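Local structure of cyclopenase asqI (Emericella nidulans, 5YY3) at residues L462-Y467 and R527-S532; A300-G305 and A408-Q413; P95-G100 and I123-S128. The protein catalyses, as a zinc-containing cyclopenase, the ring contraction of 4'-methoxycyclopenin to 4'-methoxyviridicatin in aspoquinolone biosynthesis. All blocks are in the same frame, centred on the assembly; numbering follows the deposited sequence.

Interaction 1. Residues L462-Y467 and R527-S532; sequences LGHEPY and RLDTDS
D529 lies across the aromatic face of Y467 and reaches back to the backbone of the same tyrosine. Its CB sits over the middle of the ring, 3.4 Å from the centroid of Y467 and 14° off the normal, a CH-pi contact. CG stands between the backbone N and the carbonyl carbon of D529 (chi1 48°), which carries the carboxylate off the ring and towards the main chain of Y467. There OD2 accepts a nearly straight hydrogen bond from Y467 N (3.1 Å, 158°), the N-H meeting the carboxylate from above its plane. The same OD2 is 3.3 Å from H464 CE1, at the imidazole edge, and P466 CA also lies close to it. OD1 takes a weak bond from T530 N. D529 N in turn donates to Y467 O over 3.0 Å. The contact thus joins strands 461-475 and 523-528, antiparallel neighbours in the hemocyanin Ig-like domain, where the second passes into a 3-10 turn. H464 ND1 is spent on E465 O (2.7 Å) and NE2 is bonded to Q559, which would restrain the ring's rotation. Y467 O comes within 3.3 Å of D529 OD1, two acceptors; the hydrogen bonds this carbonyl receives from D529 N and Q432 would offset their repulsion. The carboxylate is probably ionised and would be stabilised by the N-H of Y467, and perhaps by the nearby imidazole edge.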
loop_
_atom_site.group_PDB
_atom_site.type_symbol
_atom_site.label_atom_id
_atom_site.label_comp_id
_atom_site.label_asym_id
_atom_site.label_seq_id
_atom_site.Cartn_x
_atom_site.Cartn_y
_atom_site.Cartn_z
ATOM N N LEU A 462 14.949 17.489 -1.958
ATOM C CA LEU A 462 13.826 18.406 -2.128
ATOM C C LEU A 462 14.339 19.775 -2.572
ATOM O O LEU A 462 15.474 20.160 -2.282
ATOM C CB LEU A 462 13.020 18.527 -0.839
ATOM C CG LEU A 462 11.796 19.458 -0.902
ATOM C CD1 LEU A 462 10.784 18.954 -1.923
ATOM C CD2 LEU A 462 11.131 19.628 0.460
ATOM N N GLY A 463 13.503 20.499 -3.296
ATOM C CA GLY A 463 13.790 21.862 -3.687
ATOM C C GLY A 463 12.476 22.511 -4.063
ATOM O O GLY A 463 11.433 21.846 -4.121
ATOM N N HIS A 464 12.501 23.811 -4.316
ATOM C CA HIS A 464 11.285 24.459 -4.772
ATOM C C HIS A 464 11.603 25.536 -5.799
ATOM O O HIS A 464 12.692 26.120 -5.781
ATOM C CB HIS A 464 10.527 25.056 -3.588
ATOM C CG HIS A 464 11.260 26.177 -2.921
ATOM N ND1 HIS A 464 11.219 27.471 -3.389
ATOM C CD2 HIS A 464 12.070 26.195 -1.835
ATOM C CE1 HIS A 464 11.964 28.241 -2.615
ATOM N NE2 HIS A 464 12.488 27.492 -1.661
ATOM N N GLU A 465 10.654 25.794 -6.695
ATOM C CA GLU A 465 10.790 26.915 -7.613
ATOM C C GLU A 465 10.815 28.185 -6.785
ATOM O O GLU A 465 10.199 28.232 -5.717
ATOM C CB GLU A 465 9.647 26.963 -8.638
ATOM C CG GLU A 465 9.551 25.751 -9.548
ATOM C CD GLU A 465 10.836 25.470 -10.304
ATOM O OE1 GLU A 465 11.640 26.415 -10.502
ATOM O OE2 GLU A 465 11.039 24.292 -10.695
ATOM N N PRO A 466 11.529 29.213 -7.273
ATOM C CA PRO A 466 11.633 30.491 -6.565
ATOM C C PRO A 466 10.262 31.087 -6.261
ATOM O O PRO A 466 9.395 31.129 -7.139
ATOM C CB PRO A 466 12.412 31.372 -7.544
ATOM C CG PRO A 466 13.229 30.390 -8.328
ATOM C CD PRO A 466 12.352 29.191 -8.495
ATOM N N TYR A 467 10.062 31.514 -5.016
ATOM C CA TYR A 467 8.805 32.134 -4.637
ATOM C C TYR A 467 9.044 33.496 -3.991
ATOM O O TYR A 467 10.169 33.886 -3.681
ATOM C CB TYR A 467 7.990 31.226 -3.695
ATOM C CG TYR A 467 8.516 31.119 -2.279
ATOM C CD1 TYR A 467 8.176 32.066 -1.316
ATOM C CD2 TYR A 467 9.336 30.056 -1.891
ATOM C CE1 TYR A 467 8.660 31.985 -0.016
ATOM C CE2 TYR A 467 9.816 29.949 -0.578
ATOM C CZ TYR A 467 9.474 30.923 0.353
ATOM O OH TYR A 467 9.943 30.853 1.656
ATOM N N ARG A 527 8.748 40.428 -0.608
ATOM C CA ARG A 527 9.867 39.681 -0.038
ATOM C C ARG A 527 10.186 38.435 -0.860
ATOM O O ARG A 527 9.297 37.621 -1.117
ATOM C CB ARG A 527 9.556 39.260 1.398
ATOM C CG ARG A 527 9.389 40.401 2.371
ATOM C CD ARG A 527 10.736 40.906 2.792
ATOM N NE ARG A 527 11.410 39.961 3.676
ATOM C CZ ARG A 527 12.696 40.043 4.000
ATOM N NH1 ARG A 527 13.430 41.028 3.489
ATOM N NH2 ARG A 527 13.250 39.150 4.821
ATOM N N LEU A 528 11.446 38.273 -1.260
ATOM C CA LEU A 528 11.865 37.045 -1.948
ATOM C C LEU A 528 12.091 35.918 -0.944
ATOM O O LEU A 528 12.345 36.173 0.251
ATOM C CB LEU A 528 13.143 37.277 -2.768
ATOM C CG LEU A 528 13.126 38.471 -3.746
ATOM C CD1 LEU A 528 14.424 38.543 -4.538
ATOM C CD2 LEU A 528 11.919 38.421 -4.683
ATOM N N ASP A 529 11.991 34.674 -1.432
ATOM C CA ASP A 529 12.302 33.488 -0.630
ATOM C C ASP A 529 13.720 33.560 -0.065
ATOM O O ASP A 529 13.981 33.197 1.095
ATOM C CB ASP A 529 12.130 32.200 -1.462
ATOM C CG ASP A 529 12.814 32.264 -2.836
ATOM O OD1 ASP A 529 13.359 33.321 -3.216
ATOM O OD2 ASP A 529 12.787 31.246 -3.569
ATOM N N THR A 530 14.633 34.044 -0.901
ATOM C CA THR A 530 16.061 33.990 -0.617
ATOM C C THR A 530 16.493 35.103 0.333
ATOM O O THR A 530 17.655 35.163 0.723
ATOM C CB THR A 530 16.888 34.065 -1.935
ATOM O OG1 THR A 530 16.354 35.085 -2.788
ATOM C CG2 THR A 530 16.825 32.730 -2.698
ATOM N N ASP A 531 15.558 35.983 0.698
ATOM C CA ASP A 531 15.848 37.053 1.649
ATOM C C ASP A 531 15.248 36.757 3.027
ATOM O O ASP A 531 15.419 37.533 3.963
ATOM C CB ASP A 531 15.330 38.403 1.115
ATOM C CG ASP A 531 16.131 38.915 -0.090
ATOM O OD1 ASP A 531 17.348 38.615 -0.180
ATOM O OD2 ASP A 531 15.540 39.607 -0.956
ATOM N N SER A 532 14.547 35.632 3.141
ATOM C CA SER A 532 13.843 35.268 4.363
ATOM C C SER A 532 14.720 35.291 5.617
ATOM O O SER A 532 15.816 34.734 5.633
ATOM C CB SER A 532 13.228 33.878 4.205
ATOM O OG SER A 532 12.686 33.432 5.436
#

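Interaction 2. Residues A300-G305 and A408-Q413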
loop_
_atom_site.group_PDB
_atom_site.type_symbol
_atom_site.label_atom_id
_atom_site.label_comp_id
_atom_site.label_asym_id
_atom_site.label_seq_id
_atom_site.Cartn_x
_atom_site.Cartn_y
_atom_site.Cartn_z
ATOM N N ALA A 300 4.658 19.276 36.962
ATOM C CA ALA A 300 4.002 19.784 38.163
ATOM C C ALA A 300 4.294 21.266 38.374
ATOM O O ALA A 300 3.402 22.050 38.718
ATOM C CB ALA A 300 4.446 18.967 39.382
ATOM N N ALA A 301 5.554 21.633 38.167
ATOM C CA ALA A 301 6.005 23.012 38.286
ATOM C C ALA A 301 5.293 23.951 37.307
ATOM O O ALA A 301 4.922 25.063 37.664
ATOM C CB ALA A 301 7.506 23.082 38.070
ATOM N N ILE A 302 5.124 23.509 36.062
ATOM C CA ILE A 302 4.469 24.328 35.049
ATOM C C ILE A 302 2.998 24.569 35.414
ATOM O O ILE A 302 2.504 25.683 35.309
ATOM C CB ILE A 302 4.578 23.676 33.639
ATOM C CG1 ILE A 302 6.015 23.784 33.122
ATOM C CG2 ILE A 302 3.601 24.332 32.665
ATOM C CD1 ILE A 302 6.308 22.996 31.868
ATOM N N ARG A 303 2.301 23.524 35.837
ATOM C CA ARG A 303 0.927 23.673 36.288
ATOM C C ARG A 303 0.864 24.573 37.533
ATOM O O ARG A 303 -0.010 25.435 37.647
ATOM C CB ARG A 303 0.314 22.299 36.584
ATOM C CG ARG A 303 -0.920 22.312 37.490
ATOM C CD ARG A 303 -2.061 23.160 36.940
ATOM N NE ARG A 303 -2.421 22.760 35.586
ATOM C CZ ARG A 303 -3.175 23.485 34.759
ATOM N NH1 ARG A 303 -3.652 24.668 35.142
ATOM N NH2 ARG A 303 -3.437 23.027 33.540
ATOM N N LYS A 304 1.789 24.380 38.467
ATOM C CA LYS A 304 1.740 25.165 39.702
ATOM C C LYS A 304 2.197 26.596 39.431
ATOM O O LYS A 304 1.824 27.527 40.150
ATOM C CB LYS A 304 2.596 24.525 40.800
ATOM C CG LYS A 304 2.600 25.300 42.101
ATOM C CD LYS A 304 3.246 24.510 43.212
ATOM C CE LYS A 304 3.084 25.205 44.568
ATOM N NZ LYS A 304 3.258 24.212 45.667
ATOM N N GLY A 305 2.993 26.773 38.383
ATOM C CA GLY A 305 3.430 28.105 37.994
ATOM C C GLY A 305 4.706 28.585 38.659
ATOM O O GLY A 305 5.000 29.773 38.600
ATOM N N ALA A 408 2.602 27.431 26.972
ATOM C CA ALA A 408 1.919 28.357 26.087
ATOM C C ALA A 408 0.438 28.519 26.433
ATOM O O ALA A 408 -0.084 29.632 26.387
ATOM C CB ALA A 408 2.078 27.908 24.636
ATOM N N THR A 409 -0.262 27.436 26.767
ATOM C CA THR A 409 -1.680 27.615 27.090
ATOM C C THR A 409 -1.871 28.144 28.526
ATOM O O THR A 409 -2.922 28.724 28.845
ATOM C CB THR A 409 -2.494 26.317 26.921
ATOM O OG1 THR A 409 -2.393 25.513 28.101
ATOM C CG2 THR A 409 -2.024 25.535 25.718
ATOM N N ARG A 410 -0.857 27.948 29.377
ATOM C CA ARG A 410 -0.870 28.473 30.748
ATOM C C ARG A 410 -0.699 29.996 30.835
ATOM O O ARG A 410 -1.271 30.633 31.715
ATOM C CB ARG A 410 0.225 27.794 31.586
ATOM C CG ARG A 410 -0.217 26.477 32.200
ATOM C CD ARG A 410 -1.104 26.682 33.416
ATOM N NE ARG A 410 -0.304 27.001 34.594
ATOM C CZ ARG A 410 -0.561 28.006 35.420
ATOM N NH1 ARG A 410 -1.593 28.806 35.189
ATOM N NH2 ARG A 410 0.223 28.225 36.465
ATOM N N TYR A 411 0.085 30.575 29.926
ATOM C CA TYR A 411 0.320 32.015 29.926
ATOM C C TYR A 411 -0.011 32.645 28.583
ATOM O O TYR A 411 0.891 32.960 27.798
ATOM C CB TYR A 411 1.772 32.309 30.320
ATOM C CG TYR A 411 2.097 31.745 31.690
ATOM C CD1 TYR A 411 1.653 32.379 32.845
ATOM C CD2 TYR A 411 2.799 30.556 31.823
ATOM C CE1 TYR A 411 1.918 31.845 34.100
ATOM C CE2 TYR A 411 3.070 30.019 33.073
ATOM C CZ TYR A 411 2.626 30.669 34.202
ATOM O OH TYR A 411 2.896 30.136 35.435
ATOM N N PRO A 412 -1.317 32.844 28.322
ATOM C CA PRO A 412 -1.810 33.371 27.046
ATOM C C PRO A 412 -1.306 34.793 26.806
ATOM O O PRO A 412 -0.750 35.400 27.716
ATOM C CB PRO A 412 -3.335 33.358 27.207
ATOM C CG PRO A 412 -3.620 32.543 28.413
ATOM C CD PRO A 412 -2.403 32.527 29.264
ATOM N N GLN A 413 -1.479 35.315 25.595
ATOM C CA GLN A 413 -1.070 36.688 25.310
ATOM C C GLN A 413 -2.125 37.371 24.462
ATOM O O GLN A 413 -2.805 36.726 23.659
ATOM C CB GLN A 413 0.298 36.737 24.611
ATOM C CG GLN A 413 0.377 35.970 23.294
ATOM C CD GLN A 413 1.792 35.889 22.737
ATOM O OE1 GLN A 413 2.719 36.471 23.289
ATOM N NE2 GLN A 413 1.966 35.131 21.653
HETATM O O HOH W 1 -4.160 24.120 30.676
HETATM O O HOH W 2 2.823 31.744 37.642
#
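R303 and R410 are the residues of closest backbone approach, 7.5 Å from CA to CA, where helices 288-304 and 391-410 both run out. The first helix ends in a Schellman motif, with Q306 N to A301 O and G305 N to I302 O, G305 having a positive phi of 89°. R410 extends toward this end with bends at chi2 and chi3, and its NE donates to I302 O, 3.2 Å away and in the guanidinium plane. NH2 lies beside R303 O as well, but at an angle too poor for a bond. R303 folds back so that R410 CD packs over one face of its guanidinium, 3.7 Å from NH1; the two planes are only 20° apart. The like charges would be eased by D296 of the second subunit, which forms a salt bridge with R303 NH2. Y411, whose CZ lies over one face of the R410 guanidinium, offset toward its rim, brings its OH to 3.3 Å from G305 CA, and a water accepts from that hydroxyl (2.7 Å) while donating to G305 O. The arrangement is a Schellman terminus met by an arginine, whose positive charge would be expected to suit the negative end of the helix dipole, beside a subunit interface.

Interaction 3. Residues P95-G100 and I123-S128; sequences PKLEDG and IYLTHS
Y124 projects from helix 114-127 toward the first turn of helix 97-109, and L97 reaches the other way, the two side chains passing at a slant. In Y124, CG is anti to the backbone N (chi1 168°), which sends the ring across the gap between the helices. Its hydroxyl arrives at the backbone of G100: Y124 OH lies 3.4 Å from G100 CA, against the bare main chain of the glycine. L97 contributes one branch, CD2, which serves as the hub of the apolar part: it is 4.1 Å from Y124 CE2, 4.2 Å from L125 CD2 and 3.4 Å from S128 OG. The leucine methyl therefore has an aromatic carbon, Y124 CE2, a second leucine methyl and a serine hydroxyl around it.

A water links the polar groups. It donates to Y124 OH (2.8 Å), lies 2.9 Å from S128 OG and makes a weak bond to P95 O. S128 OG is anti to its backbone N (chi1 156°), beside the carbonyl carbon, and that oxygen also caps A131 N at the start of helix 129-133. At the start of helix 97-109, D99 OD2 accepts from K96 N (3.2 Å), the half of a capping box supplied by the third helical residue. D130, in helix 129-133, accepts from L97 N.

The helix starts at 97 and 129 are thus tied to each other around the end of helix 114-127. Helix 53-61 packs on L97 and L125, helix 77-92 touches Y124 through L90, and helix 180-193 receives T126.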
loop_
_atom_site.group_PDB
_atom_site.type_symbol
_atom_site.label_atom_id
_atom_site.label_comp_id
_atom_site.label_asym_id
_atom_site.label_seq_id
_atom_site.Cartn_x
_atom_site.Cartn_y
_atom_site.Cartn_z
ATOM N N PRO A 95 44.432 35.111 22.824
ATOM C CA PRO A 95 43.438 35.883 22.073
ATOM C C PRO A 95 43.356 35.527 20.582
ATOM O O PRO A 95 42.371 35.889 19.939
ATOM C CB PRO A 95 43.928 37.323 22.255
ATOM C CG PRO A 95 45.414 37.174 22.315
ATOM C CD PRO A 95 45.657 35.898 23.073
ATOM N N LYS A 96 44.361 34.845 20.041
ATOM C CA LYS A 96 44.386 34.573 18.604
ATOM C C LYS A 96 44.201 33.097 18.266
ATOM O O LYS A 96 44.467 32.219 19.085
ATOM C CB LYS A 96 45.692 35.086 17.987
ATOM C CG LYS A 96 45.700 36.594 17.756
ATOM C CD LYS A 96 45.874 36.906 16.276
ATOM C CE LYS A 96 45.407 38.321 15.928
ATOM N NZ LYS A 96 45.004 38.415 14.492
ATOM N N LEU A 97 43.740 32.846 17.041
ATOM C CA LEU A 97 43.480 31.498 16.547
ATOM C C LEU A 97 44.662 30.562 16.660
ATOM O O LEU A 97 44.501 29.412 17.054
ATOM C CB LEU A 97 43.043 31.541 15.084
ATOM C CG LEU A 97 41.586 31.902 14.827
ATOM C CD1 LEU A 97 41.135 31.382 13.456
ATOM C CD2 LEU A 97 40.705 31.364 15.949
ATOM N N GLU A 98 45.844 31.038 16.290
ATOM C CA GLU A 98 47.026 30.181 16.320
ATOM C C GLU A 98 47.328 29.738 17.745
ATOM O O GLU A 98 47.965 28.706 17.957
ATOM C CB GLU A 98 48.248 30.878 15.705
ATOM C CG GLU A 98 48.085 32.362 15.478
ATOM C CD GLU A 98 47.391 32.664 14.174
ATOM O OE1 GLU A 98 47.908 32.262 13.111
ATOM O OE2 GLU A 98 46.315 33.289 14.211
ATOM N N ASP A 99 46.856 30.511 18.722
ATOM C CA ASP A 99 46.968 30.104 20.119
ATOM C C ASP A 99 46.099 28.859 20.378
ATOM O O ASP A 99 46.598 27.839 20.861
ATOM C CB ASP A 99 46.579 31.251 21.064
ATOM C CG ASP A 99 47.561 32.414 21.007
ATOM O OD1 ASP A 99 48.775 32.140 20.899
ATOM O OD2 ASP A 99 47.129 33.592 21.081
ATOM N N GLY A 100 44.814 28.936 20.043
ATOM C CA GLY A 100 43.907 27.821 20.261
ATOM C C GLY A 100 44.367 26.574 19.531
ATOM O O GLY A 100 44.314 25.464 20.059
ATOM N N ILE A 123 33.076 24.486 18.749
ATOM C CA ILE A 123 32.603 25.535 19.649
ATOM C C ILE A 123 33.607 26.673 19.729
ATOM O O ILE A 123 33.250 27.846 19.637
ATOM C CB ILE A 123 32.364 24.978 21.067
ATOM C CG1 ILE A 123 31.263 23.924 21.031
ATOM C CG2 ILE A 123 32.020 26.105 22.051
ATOM C CD1 ILE A 123 31.089 23.186 22.330
ATOM N N TYR A 124 34.874 26.309 19.891
ATOM C CA TYR A 124 35.936 27.304 20.009
ATOM C C TYR A 124 35.950 28.256 18.810
ATOM O O TYR A 124 35.843 29.461 18.982
ATOM C CB TYR A 124 37.297 26.618 20.159
ATOM C CG TYR A 124 38.445 27.568 20.002
ATOM C CD1 TYR A 124 38.727 28.512 20.979
ATOM C CD2 TYR A 124 39.244 27.536 18.862
ATOM C CE1 TYR A 124 39.780 29.392 20.838
ATOM C CE2 TYR A 124 40.305 28.417 18.706
ATOM C CZ TYR A 124 40.568 29.341 19.701
ATOM O OH TYR A 124 41.615 30.219 19.548
ATOM N N LEU A 125 36.072 27.704 17.606
ATOM C CA LEU A 125 36.082 28.493 16.374
ATOM C C LEU A 125 34.822 29.341 16.238
ATOM O O LEU A 125 34.902 30.520 15.900
ATOM C CB LEU A 125 36.231 27.579 15.153
ATOM C CG LEU A 125 37.580 26.866 15.036
ATOM C CD1 LEU A 125 37.573 25.847 13.906
ATOM C CD2 LEU A 125 38.700 27.871 14.846
ATOM N N THR A 126 33.662 28.753 16.526
ATOM C CA THR A 126 32.390 29.467 16.373
ATOM C C THR A 126 32.319 30.743 17.213
ATOM O O THR A 126 31.743 31.753 16.785
ATOM C CB THR A 126 31.186 28.558 16.735
ATOM O OG1 THR A 126 31.116 27.467 15.807
ATOM C CG2 THR A 126 29.867 29.335 16.699
ATOM N N HIS A 127 32.926 30.713 18.397
ATOM C CA HIS A 127 32.779 31.818 19.340
ATOM C C HIS A 127 34.049 32.650 19.519
ATOM O O HIS A 127 34.065 33.599 20.292
ATOM C CB HIS A 127 32.299 31.278 20.681
ATOM C CG HIS A 127 30.982 30.571 20.598
ATOM N ND1 HIS A 127 29.778 31.231 20.719
ATOM C CD2 HIS A 127 30.681 29.269 20.389
ATOM C CE1 HIS A 127 28.791 30.362 20.594
ATOM N NE2 HIS A 127 29.309 29.165 20.394
ATOM N N SER A 128 35.099 32.301 18.781
ATOM C CA SER A 128 36.313 33.110 18.737
ATOM C C SER A 128 36.147 34.371 17.899
ATOM O O SER A 128 35.865 34.292 16.694
ATOM C CB SER A 128 37.472 32.306 18.171
ATOM O OG SER A 128 38.438 33.193 17.630
HETATM O O HOH W 3 40.841 32.843 19.224
#

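The three contacts are separate places in one subunit. Interactions 2 and 3 lie in the helical part of the chain, their centres 41 Å apart, while interaction 1 belongs to the Ig-like region, 37 Å from interaction 2 and 34 Å from interaction 3, centre to centre. None touches another, the nearest atoms of interactions 1 and 3 being about 19 Å apart, and they follow in series along the chain. All lie away from the zinc ligands H186, H190 and H218. Interaction 3 is connected to the zinc-bearing helix: H127 NE2 is hydrogen-bonded to M191 O of helix 180-193, which carries H186 and H190. Interaction 2 alone adjoins a second subunit.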